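Local coordinates for protein putative cytochrome P450 120 (Synechocystis sp., PDB 2VE3) that is a heme-dependent cytochrome P450 that binds retinoic acid and probably acts as a monooxygenase, at residues L27-L30 with D34-K37; R85-P90 with T191-S196. All blocks are in the same frame, centred on the assembly; numbering follows the deposited sequence.

Both contacts belong to the cytochrome P450 fold; interaction 1 reaches the retinoic acid pocket and interaction 2 lies behind it, with centres about 21 Å apart and nearest atoms about 8 Å apart, so they do not touch. Along the chain, interaction 1 closes before interaction 2 opens. The first joins two consecutive short helices, 26-31 and 35-43; the second brings helix 82-88 against the start of helix 192-215, a hundred residues later. One loop reaches both: L27 and L30 touch L184, and F193 touches S183. Interaction 1 meets the carboxylate end of retinoic acid through F29, whereas the L87 side chain of interaction 2 stays about 9 Å from the ligand's nearest atom.

Interaction 1: L27-L30 with D34-K37; sequences LNFL and DFGK. With REA (retinoic acid), chain D.
F35 and F29 form a T-shaped aromatic pair at the turn between two consecutive short helices, 26-31 and 35-43, at the N-terminal end of the cytochrome P450 fold. The edge of the F29 ring is turned toward the face of F35: the centroids lie 5.7 Å apart and the planes meet at 85°. A CH-pi contact reinforces the pair, since F29 CB stands 4.3 Å from the centroid of the F35 ring and only 17° off its normal. F35, with the most surface buried here, also presses against backbone, its CD1 coming within 3.3 Å of F29 N. N28 completes the seat from another direction. Its CB lies in the plane of the F35 ring, at the edge, 3.7 Å from F35 CD1, while its amide leads away from helix 35-43. F35 also packs on F47, T49 and L51 of strand 47-51, which joins the two helices to the edge strand of the sheet; within its own helix it makes a cation-pi contact with R39. F29 extends into the retinoic acid pocket because its CG is anti to the backbone N (chi1 -176°), carrying the ring away from its own helix. Retinoic acid is also hydrogen-bonded to Q345 NE2, and its O2 approaches the edge of the F29 ring, near the ring plane, at 3.3 Å from F29 CE1.

Interaction 2: R85-P90 with T191-S196; sequences RILLGP and TLFGKS
I86 and L87, neighbours on helix 82-88, meet the ring of F193 from different directions. The I86 side chain crosses that of F193 at about a right angle and comes to the CZ end of the ring edge: CG2 lies near the ring plane, 3.9 Å from F193 CZ, and I86 CD1 converges on the same carbon at 4.0 Å. L87 crosses the phenylalanine obliquely, its CD1 sitting 3.7 Å from F193 CE1. With chi1 near trans (-179°), the F193 ring swings out from helix 192-215 across to helix 82-88, although the CB bond itself does not point there.

The two methyls of L87 divide their work. While CD1 meets the ring, CD2 rests 3.6 Å from S196 O, and both lie 3.9 Å from S196 CB. This side of the contact is therefore aliphatic carbon against the backbone carbonyl and the CB of S196. The S196 hydroxyl is engaged elsewhere, with T176 O and Y177 O of helix 170-181; Y177 OH in turn bonds to L87 O, so that helix 170-181 braces both partners.

Each segment also contains a helix end. T191 is the N-cap of helix 192-215, its OG1 accepting from G194 N at 3.0 Å with an N-H...O angle of 164°. Helix 82-88 stops at G89, where phi turns positive (99°).

Burial of 209 Å² by mainly apolar side chains describes plain helix packing, here between helix 82-88 and the first turn of helix 192-215. By their order in the chain these correspond to the B' and G helices, which lie near the substrate pocket in the cytochrome P450 fold; here the L87 side chain is about 9 Å from retinoic acid.

Interaction 1: L27-L30 with D34-K37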
loop_
_atom_site.group_PDB
_atom_site.type_symbol
_atom_site.label_atom_id
_atom_site.label_comp_id
_atom_site.label_asym_id
_atom_site.label_seq_id
_atom_site.Cartn_x
_atom_site.Cartn_y
_atom_site.Cartn_z
ATOM N N LEU A 27 -19.096 -0.693 11.815
ATOM C CA LEU A 27 -19.313 -2.053 11.307
ATOM C C LEU A 27 -19.507 -2.076 9.791
ATOM O O LEU A 27 -19.073 -3.010 9.126
ATOM C CB LEU A 27 -20.479 -2.754 12.016
ATOM C CG LEU A 27 -20.447 -3.021 13.527
ATOM C CD1 LEU A 27 -21.802 -3.609 14.004
ATOM C CD2 LEU A 27 -19.314 -3.946 13.923
ATOM N N ASN A 28 -20.159 -1.045 9.257
ATOM C CA ASN A 28 -20.358 -0.921 7.806
ATOM C C ASN A 28 -19.022 -0.681 7.099
ATOM O O ASN A 28 -18.704 -1.340 6.115
ATOM C CB ASN A 28 -21.362 0.191 7.504
ATOM C CG ASN A 28 -22.661 0.041 8.304
ATOM O OD1 ASN A 28 -23.488 -0.817 8.011
ATOM N ND2 ASN A 28 -22.835 0.874 9.312
ATOM N N PHE A 29 -18.237 0.247 7.638
ATOM C CA PHE A 29 -16.863 0.496 7.193
ATOM C C PHE A 29 -16.008 -0.781 7.146
ATOM O O PHE A 29 -15.340 -1.050 6.145
ATOM C CB PHE A 29 -16.222 1.533 8.121
ATOM C CG PHE A 29 -14.835 1.939 7.722
ATOM C CD1 PHE A 29 -14.630 2.782 6.630
ATOM C CD2 PHE A 29 -13.738 1.491 8.445
ATOM C CE1 PHE A 29 -13.346 3.169 6.257
ATOM C CE2 PHE A 29 -12.446 1.877 8.084
ATOM C CZ PHE A 29 -12.250 2.718 6.985
ATOM N N LEU A 30 -16.047 -1.574 8.217
ATOM C CA LEU A 30 -15.199 -2.760 8.302
ATOM C C LEU A 30 -15.680 -3.949 7.459
ATOM O O LEU A 30 -14.880 -4.808 7.091
ATOM C CB LEU A 30 -14.980 -3.174 9.760
ATOM C CG LEU A 30 -14.175 -2.227 10.654
ATOM C CD1 LEU A 30 -14.195 -2.741 12.090
ATOM C CD2 LEU A 30 -12.741 -2.069 10.139
ATOM N N ASP A 34 -19.244 -1.548 0.123
ATOM C CA ASP A 34 -20.225 -0.643 -0.447
ATOM C C ASP A 34 -20.155 0.752 0.183
ATOM O O ASP A 34 -20.813 1.692 -0.278
ATOM C CB ASP A 34 -21.604 -1.250 -0.153
ATOM C CG ASP A 34 -22.684 -0.719 -1.057
ATOM O OD1 ASP A 34 -22.413 -0.552 -2.272
ATOM O OD2 ASP A 34 -23.808 -0.474 -0.551
ATOM N N PHE A 35 -19.340 0.875 1.230
ATOM C CA PHE A 35 -19.429 1.989 2.174
ATOM C C PHE A 35 -19.439 3.382 1.545
ATOM O O PHE A 35 -20.382 4.141 1.742
ATOM C CB PHE A 35 -18.347 1.874 3.260
ATOM C CG PHE A 35 -18.517 2.854 4.390
ATOM C CD1 PHE A 35 -19.325 2.548 5.476
ATOM C CD2 PHE A 35 -17.878 4.091 4.360
ATOM C CE1 PHE A 35 -19.485 3.448 6.514
ATOM C CE2 PHE A 35 -18.048 4.991 5.396
ATOM C CZ PHE A 35 -18.858 4.663 6.475
ATOM N N GLY A 36 -18.394 3.709 0.794
ATOM C CA GLY A 36 -18.210 5.067 0.271
ATOM C C GLY A 36 -19.180 5.391 -0.848
ATOM O O GLY A 36 -19.726 6.500 -0.906
ATOM N N LYS A 37 -19.383 4.412 -1.729
ATOM C CA LYS A 37 -20.290 4.521 -2.873
ATOM C C LYS A 37 -21.742 4.671 -2.414
ATOM O O LYS A 37 -22.469 5.519 -2.934
ATOM C CB LYS A 37 -20.129 3.296 -3.800
ATOM C CG LYS A 37 -20.966 3.349 -5.080
ATOM C CD LYS A 37 -20.501 2.331 -6.128
ATOM C CE LYS A 37 -21.418 2.332 -7.358
ATOM N NZ LYS A 37 -21.561 3.691 -7.989
HETATM C C1 REA D . 0.452 2.139 4.655
HETATM C C2 REA D . 1.687 2.511 5.470
HETATM C C3 REA D . 1.332 3.579 6.506
HETATM C C4 REA D . 0.382 2.997 7.550
HETATM C C5 REA D . -0.728 2.165 6.942
HETATM C C6 REA D . -0.698 1.754 5.605
HETATM C C7 REA D . -1.803 0.921 5.113
HETATM C C8 REA D . -3.088 1.540 4.787
HETATM C C9 REA D . -4.224 0.659 4.444
HETATM C C10 REA D . -5.538 1.250 4.580
HETATM C C11 REA D . -6.600 1.122 3.597
HETATM C C12 REA D . -7.628 2.148 3.767
HETATM C C13 REA D . -9.060 1.850 3.769
HETATM C C14 REA D . -9.879 2.995 3.820
HETATM C C15 REA D . -11.227 3.075 3.289
HETATM C C16 REA D . -0.003 3.344 3.810
HETATM C C17 REA D . 0.855 0.979 3.745
HETATM C C18 REA D . -1.870 1.767 7.845
HETATM C C19 REA D . -4.056 -0.781 4.022
HETATM C C20 REA D . -9.575 0.434 3.741
HETATM O O1 REA D . -11.728 2.119 2.675
HETATM O O2 REA D . -11.892 4.110 3.449
#

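Interaction 2: R85-P90 with T191-S196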
loop_
_atom_site.group_PDB
_atom_site.type_symbol
_atom_site.label_atom_id
_atom_site.label_comp_id
_atom_site.label_asym_id
_atom_site.label_seq_id
_atom_site.Cartn_x
_atom_site.Cartn_y
_atom_site.Cartn_z
ATOM N N ARG A 85 -3.545 2.401 15.007
ATOM C CA ARG A 85 -2.574 3.147 15.792
ATOM C C ARG A 85 -1.920 2.289 16.859
ATOM O O ARG A 85 -0.705 2.242 16.929
ATOM C CB ARG A 85 -3.205 4.412 16.387
ATOM C CG ARG A 85 -3.188 5.579 15.399
ATOM C CD ARG A 85 -3.705 6.871 16.009
ATOM N NE ARG A 85 -5.147 6.808 16.207
ATOM C CZ ARG A 85 -5.738 6.730 17.396
ATOM N NH1 ARG A 85 -5.008 6.720 18.512
ATOM N NH2 ARG A 85 -7.061 6.667 17.464
ATOM N N ILE A 86 -2.736 1.567 17.634
ATOM C CA ILE A 86 -2.261 0.651 18.677
ATOM C C ILE A 86 -1.316 -0.425 18.135
ATOM O O ILE A 86 -0.276 -0.708 18.733
ATOM C CB ILE A 86 -3.458 -0.030 19.441
ATOM C CG1 ILE A 86 -4.285 1.027 20.184
ATOM C CG2 ILE A 86 -2.951 -1.105 20.385
ATOM C CD1 ILE A 86 -5.562 0.513 20.861
ATOM N N LEU A 87 -1.669 -1.004 16.990
ATOM C CA LEU A 87 -0.904 -2.106 16.400
ATOM C C LEU A 87 0.373 -1.683 15.670
ATOM O O LEU A 87 1.332 -2.458 15.601
ATOM C CB LEU A 87 -1.805 -2.956 15.488
ATOM C CG LEU A 87 -2.859 -3.777 16.255
ATOM C CD1 LEU A 87 -3.969 -4.267 15.336
ATOM C CD2 LEU A 87 -2.199 -4.939 16.959
ATOM N N LEU A 88 0.372 -0.475 15.112
ATOM C CA LEU A 88 1.574 0.128 14.544
ATOM C C LEU A 88 2.589 0.519 15.617
ATOM O O LEU A 88 3.794 0.356 15.420
ATOM C CB LEU A 88 1.213 1.380 13.737
ATOM C CG LEU A 88 0.674 1.255 12.314
ATOM C CD1 LEU A 88 0.209 2.636 11.872
ATOM C CD2 LEU A 88 1.771 0.749 11.411
ATOM N N GLY A 89 2.094 1.049 16.737
ATOM C CA GLY A 89 2.936 1.514 17.827
ATOM C C GLY A 89 3.142 3.018 17.807
ATOM O O GLY A 89 3.007 3.656 16.746
ATOM N N PRO A 90 3.489 3.603 18.973
ATOM C CA PRO A 90 3.699 5.052 19.053
ATOM C C PRO A 90 4.993 5.527 18.369
ATOM O O PRO A 90 5.156 6.713 18.108
ATOM C CB PRO A 90 3.759 5.316 20.569
ATOM C CG PRO A 90 4.287 4.059 21.157
ATOM C CD PRO A 90 3.707 2.938 20.274
ATOM N N THR A 191 -10.798 -12.197 19.367
ATOM C CA THR A 191 -11.113 -11.195 18.349
ATOM C C THR A 191 -9.942 -11.119 17.375
ATOM O O THR A 191 -8.836 -11.530 17.702
ATOM C CB THR A 191 -11.362 -9.777 18.962
ATOM O OG1 THR A 191 -10.207 -9.348 19.698
ATOM C CG2 THR A 191 -12.578 -9.770 19.892
ATOM N N LEU A 192 -10.186 -10.604 16.177
ATOM C CA LEU A 192 -9.112 -10.411 15.213
ATOM C C LEU A 192 -8.065 -9.460 15.812
ATOM O O LEU A 192 -6.863 -9.691 15.679
ATOM C CB LEU A 192 -9.668 -9.877 13.889
ATOM C CG LEU A 192 -10.644 -10.814 13.157
ATOM C CD1 LEU A 192 -11.239 -10.116 11.966
ATOM C CD2 LEU A 192 -10.003 -12.137 12.741
ATOM N N PHE A 193 -8.545 -8.430 16.505
ATOM C CA PHE A 193 -7.696 -7.439 17.165
ATOM C C PHE A 193 -6.768 -7.994 18.240
ATOM O O PHE A 193 -5.578 -7.698 18.222
ATOM C CB PHE A 193 -8.525 -6.301 17.753
ATOM C CG PHE A 193 -7.690 -5.233 18.416
ATOM C CD1 PHE A 193 -6.856 -4.413 17.655
ATOM C CD2 PHE A 193 -7.732 -5.055 19.790
ATOM C CE1 PHE A 193 -6.070 -3.424 18.264
ATOM C CE2 PHE A 193 -6.965 -4.061 20.406
ATOM C CZ PHE A 193 -6.127 -3.241 19.642
ATOM N N GLY A 194 -7.306 -8.775 19.182
ATOM C CA GLY A 194 -6.474 -9.389 20.245
ATOM C C GLY A 194 -5.455 -10.383 19.709
ATOM O O GLY A 194 -4.355 -10.518 20.243
ATOM N N LYS A 195 -5.831 -11.113 18.660
ATOM C CA LYS A 195 -4.899 -12.019 18.013
ATOM C C LYS A 195 -3.770 -11.252 17.326
ATOM O O LYS A 195 -2.644 -11.750 17.231
ATOM C CB LYS A 195 -5.621 -12.917 16.994
ATOM C CG LYS A 195 -6.682 -13.833 17.589
ATOM C CD LYS A 195 -6.957 -15.014 16.657
ATOM C CE LYS A 195 -5.913 -16.100 16.868
ATOM N NZ LYS A 195 -5.394 -16.678 15.593
ATOM N N SER A 196 -4.080 -10.052 16.823
ATOM C CA SER A 196 -3.086 -9.214 16.164
ATOM C C SER A 196 -2.188 -8.567 17.196
ATOM O O SER A 196 -1.017 -8.325 16.936
ATOM C CB SER A 196 -3.751 -8.127 15.307
ATOM O OG SER A 196 -4.174 -8.679 14.064
#